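Local atomic coordinates of beta-lactamase (Klebsiella pneumoniae, PDB entry 6HUH), a protein that probably hydrolyses beta-lactam antibiotics to substituted beta-amino acids, as a class D beta-lactamase, and so contributes to antibiotic resistance. Residues W218-A223 and I231-V236; M27-G32 and A255-Q260; L75-G80 and E87-T92; A79-F84 and V102-Q107. All coordinates share one frame; numbering follows the deposited sequence.

Interaction 1: W218-A223 and I231-V236; sequences WFVGWA and IFVHTV
W218 opens the pairing by lying alongside T235 and V233, all three on one face of the sheet. The methyl T235 CG2 sits over one face of the indole, 3.9 Å from the centroid of the W218 six-membered ring, in a CH-pi contact, while V233 CG1 meets the rim at W218 CZ3, near the ring plane. F219 turns its side chain to the other face, and its backbone N donates to H234 O at 3.0 Å. Its CG is anti to the backbone N (chi1 -165°); farther out, F219 CE2 comes 3.4 Å from F232 CE1, and the two ring planes are nearly parallel but slid apart, with little overlap. V220 returns to the W218 face, its CG1 3.6 Å from V233 CG1. G221 is gripped from both directions: its N reaches F232 O at 3.1 Å and its O accepts F232 N at 2.9 Å. The F232 ring folds back over this glycine, and G221 CA is 4.1 Å from the ring centroid in a second CH-pi contact. W222 is again on the W218 face, its CB against I231 CD1. The two strands form an antiparallel beta hairpin in the central sheet of the penicillin-recognising fold. Strand 192-201 flanks it beyond W218 and W222, and strand 26-30 flanks it beyond V233; helix 155-166 packs on the W218 and I231 face, while helix 245-264 covers F219, F232 and H234.

Interaction 2: M27-G32 and A255-Q260; sequences MLFADG and AALPEQ
The strand carrying M27 and F29 and the helix carrying A256 and Q260 run in broadly the same direction, 31° apart, with their axes 11.0 Å from each other at closest approach. That gap is bridged by side chains, chiefly the ring of F29. Its CG lies beside the backbone N and anti to the carbonyl carbon (chi1 -62°), and the ring reaches across to the helix. Q260 comes over one face: its CG stands above the middle of the ring, 3.5 Å from the F29 centroid and almost on the ring normal, as a CH-pi contact. From there the Q260 chain bends at chi2 and carries its amide over the CG and CD2 side of the ring, where Q260 NE2 lies 3.3 Å from F29 CD2; amide and ring planes are 33° apart, so the amide is tilted against the ring and not laid flat on it. L257 approaches differently, its CD1 meeting the ring rim at F29 CE1, 3.5 Å away and near the ring plane. A256 turns its methyl toward the strand and adds a looser contact, with A256 CB 4.1 Å from M27 SD. The helix is kinked here: the backbone N atoms of P258, which has no N-H to give, and E259 make no bond to the preceding turn. F232 on strand 228-238 touches both F29 and L257, and F37 on strand 36-41 touches both F29 and Q260. Packing of a C-terminal helix against the N-terminal strands of an antiparallel sheet is characteristic of the penicillin-recognising serine enzymes, the class D beta-lactamases among them.

Interaction 3: L75-G80 and E87-T92; sequences LPFKAG and EWKQTT
L75 O is approached by two groups of the facing segment: T92 N donates a hydrogen bond to it at 3.0 Å, and T91 CA adds a C-H...O contact at 3.4 Å. L75 N and T92 O pair in return, but that bond is bent and weak. Together they make a single antiparallel bridge between two segments of one long loop, closing the base of an excursion between helices 56-64 and 94-99. F77 CG is anti to its backbone N (chi1 175°), and the ring lies against the turn at K89, whose CA stands over one face, 4.1 Å from the F77 centroid. The bent lysine chain brings K89 CD to 3.9 Å from F77 CZ. Backbone oxygens lie beside the F77 side chain: W88 O is 3.4 Å from F77 CD1, and K89 O is nearest F77 CB. W104 NE1 bonds W88 O and R108 bonds P76 O, so helix 103-113 ties down both segments. The W88 side chain is about 6 Å from that of S51, the predicted acyl-ester residue. The contact pairs backbone bonds that fix the alignment at L75 and T92 with an aromatic ring resting on a lysine's backbone and aliphatic carbons.

Interaction 4: A79-F84 and V102-Q107; sequences AGDPDF and VIWYSQ
D81 lays its carboxylate almost flat against the indole of W104, at the place where an extended loop of the helical region of this class D fold covers the first turn of helix 103-113. The two planes are only 9° apart, and D81 OD2 stands 3.9 Å above the ring plane, displaced toward the rim. V102 CG1 and Y105 CB occupy the opposite face, so the indole is held between the 79-84 loop and V102 and Y105 of its own segment. W104 CG sits between its own backbone N and carbonyl carbon (chi1 62°). P82 meets the same indole at its edge: P82 O lies 3.6 Å from W104 CD1, near the ring plane. The proline ring itself is set obliquely against I103, with P82 CG 3.5 Å from I103 CD1. F84 comes to that same methyl at about a right angle. The charge of D81 has a partner of its own, since OD2 forms a salt bridge with R108, which should help keep the carboxylate in place. Close by, I103 lies about 5 Å, side chain to side chain, from S51, the predicted acyl-ester nucleophile, and S106 OG bonds the carboxylated lysine at position 54, so the helix on which this loop packs also borders the predicted active site. On the next turn, Q107 gives NE2 to T143 O, while its OE1 lies 4.1 Å from P82 CD.

The four contacts form two clusters on opposite sides of the chain's centre. Interactions 1 and 2, centres 9 Å apart, share the central antiparallel sheet: strands 26-30 and 228-238 are neighbours in it, joined by backbone bonds such as V233 O to L28 N, and helix 245-264 follows the hairpin. Interactions 3 and 4, centres 7 Å apart, share A79 and G80 and lie where the loop after helix 56-64 meets helix 103-113. Centres of interactions 1 and 3 are about 28 Å apart. Along the chain, 27-32 comes first and 255-260 last, bracketing everything else. W218, W88 and I103 approach S51 from both clusters, consistent with an active site between sheet and helical region.

Interaction 1: W218-A223 and I231-V236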
# COMPACT_ATOMS: atom_id res chain seq x y z
N TRP A 218 -18.32 -7.75 -6.73
CA TRP A 218 -17.77 -8.99 -6.22
C TRP A 218 -16.88 -8.69 -5.00
O TRP A 218 -16.08 -7.77 -5.05
CB TRP A 218 -16.85 -9.66 -7.27
CG TRP A 218 -17.43 -10.42 -8.42
CD1 TRP A 218 -17.53 -9.97 -9.71
CD2 TRP A 218 -17.61 -11.84 -8.48
NE1 TRP A 218 -17.88 -11.01 -10.55
CE2 TRP A 218 -17.95 -12.17 -9.82
CE3 TRP A 218 -17.60 -12.88 -7.52
CZ2 TRP A 218 -18.28 -13.46 -10.21
CZ3 TRP A 218 -17.92 -14.16 -7.91
CH2 TRP A 218 -18.25 -14.44 -9.25
N PHE A 219 -16.99 -9.49 -3.95
CA PHE A 219 -16.05 -9.48 -2.84
C PHE A 219 -15.73 -10.91 -2.45
O PHE A 219 -16.51 -11.59 -1.79
CB PHE A 219 -16.41 -8.59 -1.66
CG PHE A 219 -15.16 -8.45 -0.82
CD1 PHE A 219 -14.02 -7.83 -1.33
CD2 PHE A 219 -15.09 -9.00 0.45
CE1 PHE A 219 -12.84 -7.75 -0.59
CE2 PHE A 219 -13.91 -8.90 1.21
CZ PHE A 219 -12.80 -8.29 0.67
N VAL A 220 -14.60 -11.39 -2.99
CA VAL A 220 -14.13 -12.77 -2.86
C VAL A 220 -12.86 -12.81 -2.09
O VAL A 220 -12.10 -11.86 -2.17
CB VAL A 220 -14.03 -13.49 -4.24
CG1 VAL A 220 -15.36 -13.47 -4.95
CG2 VAL A 220 -12.97 -12.87 -5.13
N GLY A 221 -12.65 -13.88 -1.34
CA GLY A 221 -11.45 -14.01 -0.52
C GLY A 221 -11.56 -14.99 0.61
O GLY A 221 -12.48 -15.80 0.67
N TRP A 222 -10.60 -14.95 1.50
CA TRP A 222 -10.56 -15.86 2.64
C TRP A 222 -10.07 -15.17 3.87
O TRP A 222 -9.44 -14.13 3.78
CB TRP A 222 -9.69 -17.09 2.33
CG TRP A 222 -8.21 -16.82 2.25
CD1 TRP A 222 -7.29 -16.98 3.25
CD2 TRP A 222 -7.49 -16.37 1.11
NE1 TRP A 222 -6.03 -16.67 2.79
CE2 TRP A 222 -6.13 -16.27 1.48
CE3 TRP A 222 -7.86 -16.00 -0.20
CZ2 TRP A 222 -5.14 -15.83 0.59
CZ3 TRP A 222 -6.87 -15.57 -1.08
CH2 TRP A 222 -5.53 -15.48 -0.68
N ALA A 223 -10.26 -15.82 5.01
CA ALA A 223 -9.87 -15.37 6.33
C ALA A 223 -9.12 -16.52 7.02
O ALA A 223 -9.57 -17.67 6.98
CB ALA A 223 -11.11 -15.02 7.12
N ILE A 231 -13.29 -19.56 3.27
CA ILE A 231 -13.51 -18.89 1.99
C ILE A 231 -14.87 -18.13 2.09
O ILE A 231 -15.71 -18.48 2.91
CB ILE A 231 -13.55 -19.91 0.81
CG1 ILE A 231 -12.35 -20.91 0.80
CG2 ILE A 231 -13.70 -19.21 -0.53
CD1 ILE A 231 -11.01 -20.40 0.68
N PHE A 232 -15.05 -17.08 1.26
CA PHE A 232 -16.28 -16.28 1.18
C PHE A 232 -16.37 -15.65 -0.21
O PHE A 232 -15.37 -15.21 -0.76
CB PHE A 232 -16.39 -15.24 2.31
CG PHE A 232 -15.26 -14.25 2.36
CD1 PHE A 232 -15.22 -13.17 1.47
CD2 PHE A 232 -14.26 -14.37 3.30
CE1 PHE A 232 -14.12 -12.30 1.47
CE2 PHE A 232 -13.19 -13.45 3.34
CZ PHE A 232 -13.12 -12.43 2.41
N VAL A 233 -17.57 -15.65 -0.78
CA VAL A 233 -17.85 -15.11 -2.11
C VAL A 233 -19.15 -14.34 -1.99
O VAL A 233 -20.13 -14.86 -1.43
CB VAL A 233 -17.93 -16.21 -3.21
CG1 VAL A 233 -18.18 -15.60 -4.58
CG2 VAL A 233 -16.69 -17.09 -3.24
N HIS A 234 -19.18 -13.09 -2.48
CA HIS A 234 -20.41 -12.28 -2.44
C HIS A 234 -20.60 -11.45 -3.70
O HIS A 234 -19.66 -10.83 -4.17
CB HIS A 234 -20.48 -11.43 -1.17
CG HIS A 234 -21.73 -10.62 -1.00
ND1 HIS A 234 -22.98 -11.20 -1.04
CD2 HIS A 234 -21.88 -9.30 -0.74
CE1 HIS A 234 -23.84 -10.22 -0.83
NE2 HIS A 234 -23.22 -9.06 -0.64
N THR A 235 -21.83 -11.45 -4.25
CA THR A 235 -22.17 -10.64 -5.43
C THR A 235 -23.27 -9.64 -5.13
O THR A 235 -24.16 -9.93 -4.33
CB THR A 235 -22.53 -11.47 -6.65
OG1 THR A 235 -23.64 -12.29 -6.33
CG2 THR A 235 -21.37 -12.30 -7.16
N VAL A 236 -23.19 -8.48 -5.77
CA VAL A 236 -24.20 -7.43 -5.63
C VAL A 236 -24.68 -7.13 -7.04
O VAL A 236 -23.90 -6.69 -7.88
CB VAL A 236 -23.66 -6.15 -4.94
CG1 VAL A 236 -24.66 -5.01 -5.04
CG2 VAL A 236 -23.31 -6.42 -3.49

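Interaction 2: M27-G32 and A255-Q260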
# COMPACT_ATOMS: atom_id res chain seq x y z
N MET A 27 -24.66 -14.52 -1.34
CA MET A 27 -23.66 -14.59 -0.26
C MET A 27 -23.35 -16.03 0.12
O MET A 27 -24.15 -16.71 0.75
CB MET A 27 -23.89 -13.72 0.98
CG MET A 27 -22.54 -13.24 1.52
SD MET A 27 -22.38 -12.29 3.06
CE MET A 27 -23.42 -10.79 2.68
N LEU A 28 -22.18 -16.47 -0.29
CA LEU A 28 -21.68 -17.82 -0.09
C LEU A 28 -20.52 -17.88 0.90
O LEU A 28 -19.54 -17.14 0.74
CB LEU A 28 -21.22 -18.36 -1.46
CG LEU A 28 -20.90 -19.86 -1.53
CD1 LEU A 28 -21.42 -20.44 -2.80
CD2 LEU A 28 -19.42 -20.14 -1.35
N PHE A 29 -20.58 -18.81 1.86
CA PHE A 29 -19.48 -19.07 2.81
C PHE A 29 -19.03 -20.53 2.68
O PHE A 29 -19.86 -21.45 2.84
CB PHE A 29 -19.82 -18.70 4.26
CG PHE A 29 -20.12 -17.24 4.51
CD1 PHE A 29 -19.10 -16.31 4.63
CD2 PHE A 29 -21.43 -16.80 4.67
CE1 PHE A 29 -19.38 -14.96 4.86
CE2 PHE A 29 -21.71 -15.45 4.93
CZ PHE A 29 -20.68 -14.54 5.03
N ALA A 30 -17.74 -20.75 2.34
CA ALA A 30 -17.16 -22.08 2.18
C ALA A 30 -16.04 -22.37 3.19
O ALA A 30 -15.48 -21.43 3.76
CB ALA A 30 -16.64 -22.26 0.75
N ASP A 31 -15.72 -23.66 3.42
CA ASP A 31 -14.64 -24.07 4.34
C ASP A 31 -13.26 -23.98 3.67
O ASP A 31 -13.13 -23.38 2.60
CB ASP A 31 -14.90 -25.46 4.96
CG ASP A 31 -15.13 -26.60 3.98
OD1 ASP A 31 -14.25 -26.84 3.13
OD2 ASP A 31 -16.15 -27.31 4.14
N GLY A 32 -12.25 -24.60 4.31
CA GLY A 32 -10.86 -24.63 3.84
C GLY A 32 -10.66 -25.19 2.44
O GLY A 32 -10.04 -24.54 1.61
N ALA A 255 -19.47 -7.05 7.50
CA ALA A 255 -20.57 -6.99 8.45
C ALA A 255 -20.84 -8.41 8.97
O ALA A 255 -20.64 -8.68 10.16
CB ALA A 255 -21.82 -6.41 7.78
N ALA A 256 -21.19 -9.34 8.03
CA ALA A 256 -21.58 -10.74 8.22
C ALA A 256 -20.46 -11.77 8.45
O ALA A 256 -20.77 -12.95 8.67
CB ALA A 256 -22.42 -11.18 7.04
N LEU A 257 -19.18 -11.34 8.43
CA LEU A 257 -18.03 -12.22 8.62
C LEU A 257 -17.80 -12.70 10.06
O LEU A 257 -17.63 -13.91 10.25
CB LEU A 257 -16.77 -11.56 8.06
CG LEU A 257 -15.90 -12.40 7.15
CD1 LEU A 257 -16.70 -13.16 6.14
CD2 LEU A 257 -14.89 -11.53 6.45
N PRO A 258 -17.79 -11.81 11.08
CA PRO A 258 -17.50 -12.27 12.45
C PRO A 258 -18.38 -13.41 12.97
O PRO A 258 -17.87 -14.28 13.68
CB PRO A 258 -17.62 -11.00 13.29
CG PRO A 258 -17.27 -9.92 12.34
CD PRO A 258 -17.92 -10.34 11.06
N GLU A 259 -19.65 -13.47 12.58
CA GLU A 259 -20.49 -14.59 13.01
C GLU A 259 -20.02 -15.94 12.43
O GLU A 259 -19.97 -16.92 13.16
CB GLU A 259 -21.99 -14.34 12.75
CG GLU A 259 -22.39 -14.14 11.31
CD GLU A 259 -23.86 -13.82 11.13
OE1 GLU A 259 -24.67 -14.78 11.05
OE2 GLU A 259 -24.20 -12.62 11.06
N GLN A 260 -19.62 -15.97 11.14
CA GLN A 260 -19.13 -17.16 10.43
C GLN A 260 -17.83 -17.65 11.01
O GLN A 260 -17.58 -18.85 11.00
CB GLN A 260 -18.91 -16.87 8.95
CG GLN A 260 -20.12 -16.31 8.27
CD GLN A 260 -21.29 -17.26 8.35
OE1 GLN A 260 -22.23 -17.04 9.10
NE2 GLN A 260 -21.24 -18.34 7.59

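Interaction 3: L75-G80 and E87-T92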
# COMPACT_ATOMS: atom_id res chain seq x y z
N LEU A 75 5.82 -0.82 -13.14
CA LEU A 75 5.66 -0.52 -14.56
C LEU A 75 5.03 0.86 -14.83
O LEU A 75 4.03 1.21 -14.19
CB LEU A 75 4.89 -1.63 -15.30
CG LEU A 75 5.39 -3.10 -15.16
CD1 LEU A 75 4.48 -4.04 -15.92
CD2 LEU A 75 6.83 -3.27 -15.65
N PRO A 76 5.58 1.69 -15.75
CA PRO A 76 4.98 3.00 -16.01
C PRO A 76 3.75 2.97 -16.93
O PRO A 76 3.64 2.10 -17.80
CB PRO A 76 6.11 3.77 -16.68
CG PRO A 76 6.88 2.72 -17.42
CD PRO A 76 6.79 1.48 -16.58
N PHE A 77 2.86 3.95 -16.77
CA PHE A 77 1.68 4.14 -17.62
C PHE A 77 2.17 4.66 -18.98
O PHE A 77 3.05 5.51 -19.03
CB PHE A 77 0.73 5.16 -16.96
CG PHE A 77 -0.47 5.54 -17.80
CD1 PHE A 77 -1.61 4.75 -17.81
CD2 PHE A 77 -0.47 6.72 -18.55
CE1 PHE A 77 -2.73 5.12 -18.56
CE2 PHE A 77 -1.59 7.08 -19.31
CZ PHE A 77 -2.71 6.28 -19.32
N LYS A 78 1.59 4.18 -20.08
CA LYS A 78 1.98 4.63 -21.43
C LYS A 78 0.76 5.18 -22.18
O LYS A 78 -0.35 4.72 -21.93
CB LYS A 78 2.58 3.47 -22.24
CG LYS A 78 3.91 2.91 -21.73
CD LYS A 78 4.30 1.69 -22.56
CE LYS A 78 5.31 0.79 -21.90
NZ LYS A 78 5.36 -0.53 -22.56
N ALA A 79 0.98 6.13 -23.13
CA ALA A 79 -0.09 6.71 -23.97
C ALA A 79 -0.67 5.60 -24.83
O ALA A 79 0.06 4.90 -25.53
CB ALA A 79 0.47 7.82 -24.85
N GLY A 80 -1.97 5.39 -24.69
CA GLY A 80 -2.68 4.32 -25.37
C GLY A 80 -3.20 3.26 -24.41
O GLY A 80 -3.88 2.33 -24.83
N GLU A 87 -6.48 7.02 -10.91
CA GLU A 87 -5.46 6.26 -10.16
C GLU A 87 -4.63 5.29 -11.04
O GLU A 87 -3.58 4.79 -10.60
CB GLU A 87 -6.04 5.53 -8.92
CG GLU A 87 -7.54 5.59 -8.64
CD GLU A 87 -8.10 6.90 -8.12
OE1 GLU A 87 -8.24 7.85 -8.92
OE2 GLU A 87 -8.57 6.92 -6.96
N TRP A 88 -5.10 5.03 -12.27
CA TRP A 88 -4.44 4.19 -13.25
C TRP A 88 -3.34 4.96 -13.98
O TRP A 88 -2.44 4.34 -14.53
CB TRP A 88 -5.46 3.71 -14.30
CG TRP A 88 -6.45 2.66 -13.86
CD1 TRP A 88 -6.62 2.13 -12.61
CD2 TRP A 88 -7.43 2.04 -14.69
NE1 TRP A 88 -7.64 1.22 -12.62
CE2 TRP A 88 -8.16 1.14 -13.88
CE3 TRP A 88 -7.77 2.16 -16.05
CZ2 TRP A 88 -9.21 0.36 -14.39
CZ3 TRP A 88 -8.81 1.39 -16.54
CH2 TRP A 88 -9.53 0.51 -15.72
N LYS A 89 -3.43 6.30 -14.00
CA LYS A 89 -2.54 7.21 -14.74
C LYS A 89 -1.06 7.28 -14.27
O LYS A 89 -0.28 7.96 -14.93
CB LYS A 89 -3.15 8.63 -14.80
CG LYS A 89 -4.39 8.76 -15.69
CD LYS A 89 -4.03 9.19 -17.10
CE LYS A 89 -5.02 10.18 -17.69
NZ LYS A 89 -4.54 10.74 -18.98
N GLN A 90 -0.65 6.57 -13.20
CA GLN A 90 0.76 6.60 -12.79
C GLN A 90 1.44 5.24 -12.81
O GLN A 90 0.86 4.27 -13.30
CB GLN A 90 0.96 7.30 -11.43
CG GLN A 90 1.82 8.61 -11.52
CD GLN A 90 3.31 8.44 -11.80
OE1 GLN A 90 3.76 8.35 -12.95
NE2 GLN A 90 4.12 8.50 -10.75
N THR A 91 2.70 5.18 -12.32
CA THR A 91 3.52 3.97 -12.22
C THR A 91 2.85 3.01 -11.21
O THR A 91 2.62 3.41 -10.06
CB THR A 91 4.98 4.34 -11.84
OG1 THR A 91 5.56 5.10 -12.90
CG2 THR A 91 5.85 3.13 -11.56
N THR A 92 2.49 1.80 -11.64
CA THR A 92 1.85 0.88 -10.71
C THR A 92 2.78 -0.30 -10.38
O THR A 92 3.62 -0.70 -11.18
CB THR A 92 0.45 0.46 -11.18
OG1 THR A 92 0.56 -0.20 -12.42
CG2 THR A 92 -0.52 1.64 -11.33

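Interaction 4: A79-F84 and V102-Q107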
# COMPACT_ATOMS: atom_id res chain seq x y z
N ALA A 79 0.98 6.13 -23.13
CA ALA A 79 -0.09 6.71 -23.97
C ALA A 79 -0.67 5.60 -24.83
O ALA A 79 0.06 4.90 -25.53
CB ALA A 79 0.47 7.82 -24.85
N GLY A 80 -1.97 5.39 -24.69
CA GLY A 80 -2.68 4.32 -25.37
C GLY A 80 -3.20 3.26 -24.41
O GLY A 80 -3.88 2.33 -24.83
N ASP A 81 -2.86 3.40 -23.10
CA ASP A 81 -3.34 2.47 -22.08
C ASP A 81 -4.67 2.99 -21.54
O ASP A 81 -4.82 4.21 -21.41
CB ASP A 81 -2.35 2.29 -20.92
CG ASP A 81 -1.13 1.45 -21.23
OD1 ASP A 81 -1.20 0.60 -22.14
OD2 ASP A 81 -0.10 1.62 -20.54
N PRO A 82 -5.63 2.09 -21.22
CA PRO A 82 -6.93 2.55 -20.67
C PRO A 82 -6.74 3.42 -19.43
O PRO A 82 -5.98 3.07 -18.53
CB PRO A 82 -7.66 1.24 -20.35
CG PRO A 82 -6.61 0.18 -20.37
CD PRO A 82 -5.60 0.62 -21.35
N ASP A 83 -7.38 4.60 -19.44
CA ASP A 83 -7.29 5.59 -18.36
C ASP A 83 -8.69 5.99 -17.86
O ASP A 83 -8.99 7.18 -17.74
CB ASP A 83 -6.46 6.82 -18.82
CG ASP A 83 -6.77 7.39 -20.21
OD1 ASP A 83 -7.90 7.19 -20.70
OD2 ASP A 83 -5.88 8.07 -20.78
N PHE A 84 -9.52 4.98 -17.57
CA PHE A 84 -10.91 5.16 -17.09
C PHE A 84 -10.95 5.74 -15.68
O PHE A 84 -11.80 6.59 -15.39
CB PHE A 84 -11.72 3.85 -17.21
CG PHE A 84 -11.63 3.14 -18.54
CD1 PHE A 84 -11.72 3.84 -19.74
CD2 PHE A 84 -11.49 1.75 -18.60
CE1 PHE A 84 -11.63 3.18 -20.97
CE2 PHE A 84 -11.40 1.10 -19.83
CZ PHE A 84 -11.49 1.81 -21.01
N VAL A 102 -5.95 -1.90 -11.59
CA VAL A 102 -5.28 -1.38 -12.78
C VAL A 102 -5.29 -2.45 -13.86
O VAL A 102 -4.53 -3.43 -13.78
CB VAL A 102 -3.87 -0.82 -12.48
CG1 VAL A 102 -3.43 0.14 -13.56
CG2 VAL A 102 -3.83 -0.15 -11.11
N ILE A 103 -6.18 -2.28 -14.85
CA ILE A 103 -6.35 -3.25 -15.92
C ILE A 103 -5.17 -3.30 -16.87
O ILE A 103 -4.83 -4.39 -17.31
CB ILE A 103 -7.70 -3.10 -16.66
CG1 ILE A 103 -7.74 -1.85 -17.54
CG2 ILE A 103 -8.89 -3.16 -15.68
CD1 ILE A 103 -8.87 -1.82 -18.54
N TRP A 104 -4.52 -2.15 -17.16
CA TRP A 104 -3.39 -2.11 -18.08
C TRP A 104 -2.19 -2.91 -17.57
O TRP A 104 -1.47 -3.49 -18.38
CB TRP A 104 -3.00 -0.70 -18.50
CG TRP A 104 -2.54 0.25 -17.43
CD1 TRP A 104 -3.22 1.35 -16.99
CD2 TRP A 104 -1.21 0.35 -16.86
NE1 TRP A 104 -2.44 2.08 -16.12
CE2 TRP A 104 -1.21 1.48 -16.02
CE3 TRP A 104 -0.05 -0.43 -16.95
CZ2 TRP A 104 -0.10 1.82 -15.24
CZ3 TRP A 104 1.05 -0.08 -16.19
CH2 TRP A 104 1.03 1.04 -15.35
N TYR A 105 -2.03 -3.01 -16.25
CA TYR A 105 -0.96 -3.77 -15.59
C TYR A 105 -1.23 -5.28 -15.73
O TYR A 105 -0.29 -6.08 -15.77
CB TYR A 105 -0.83 -3.34 -14.13
CG TYR A 105 0.42 -3.83 -13.44
CD1 TYR A 105 0.45 -5.06 -12.79
CD2 TYR A 105 1.57 -3.03 -13.38
CE1 TYR A 105 1.60 -5.51 -12.14
CE2 TYR A 105 2.70 -3.46 -12.69
CZ TYR A 105 2.72 -4.71 -12.09
OH TYR A 105 3.85 -5.15 -11.46
N SER A 106 -2.51 -5.66 -15.87
CA SER A 106 -2.87 -7.07 -16.06
C SER A 106 -2.58 -7.48 -17.50
O SER A 106 -2.13 -8.61 -17.71
CB SER A 106 -4.35 -7.28 -15.76
OG SER A 106 -4.62 -7.12 -14.38
N GLN A 107 -2.81 -6.55 -18.47
CA GLN A 107 -2.55 -6.74 -19.91
C GLN A 107 -1.05 -6.84 -20.14
O GLN A 107 -0.63 -7.66 -20.97
CB GLN A 107 -3.13 -5.60 -20.75
CG GLN A 107 -4.59 -5.28 -20.46
CD GLN A 107 -5.21 -4.35 -21.46
OE1 GLN A 107 -4.64 -3.32 -21.85
NE2 GLN A 107 -6.43 -4.66 -21.87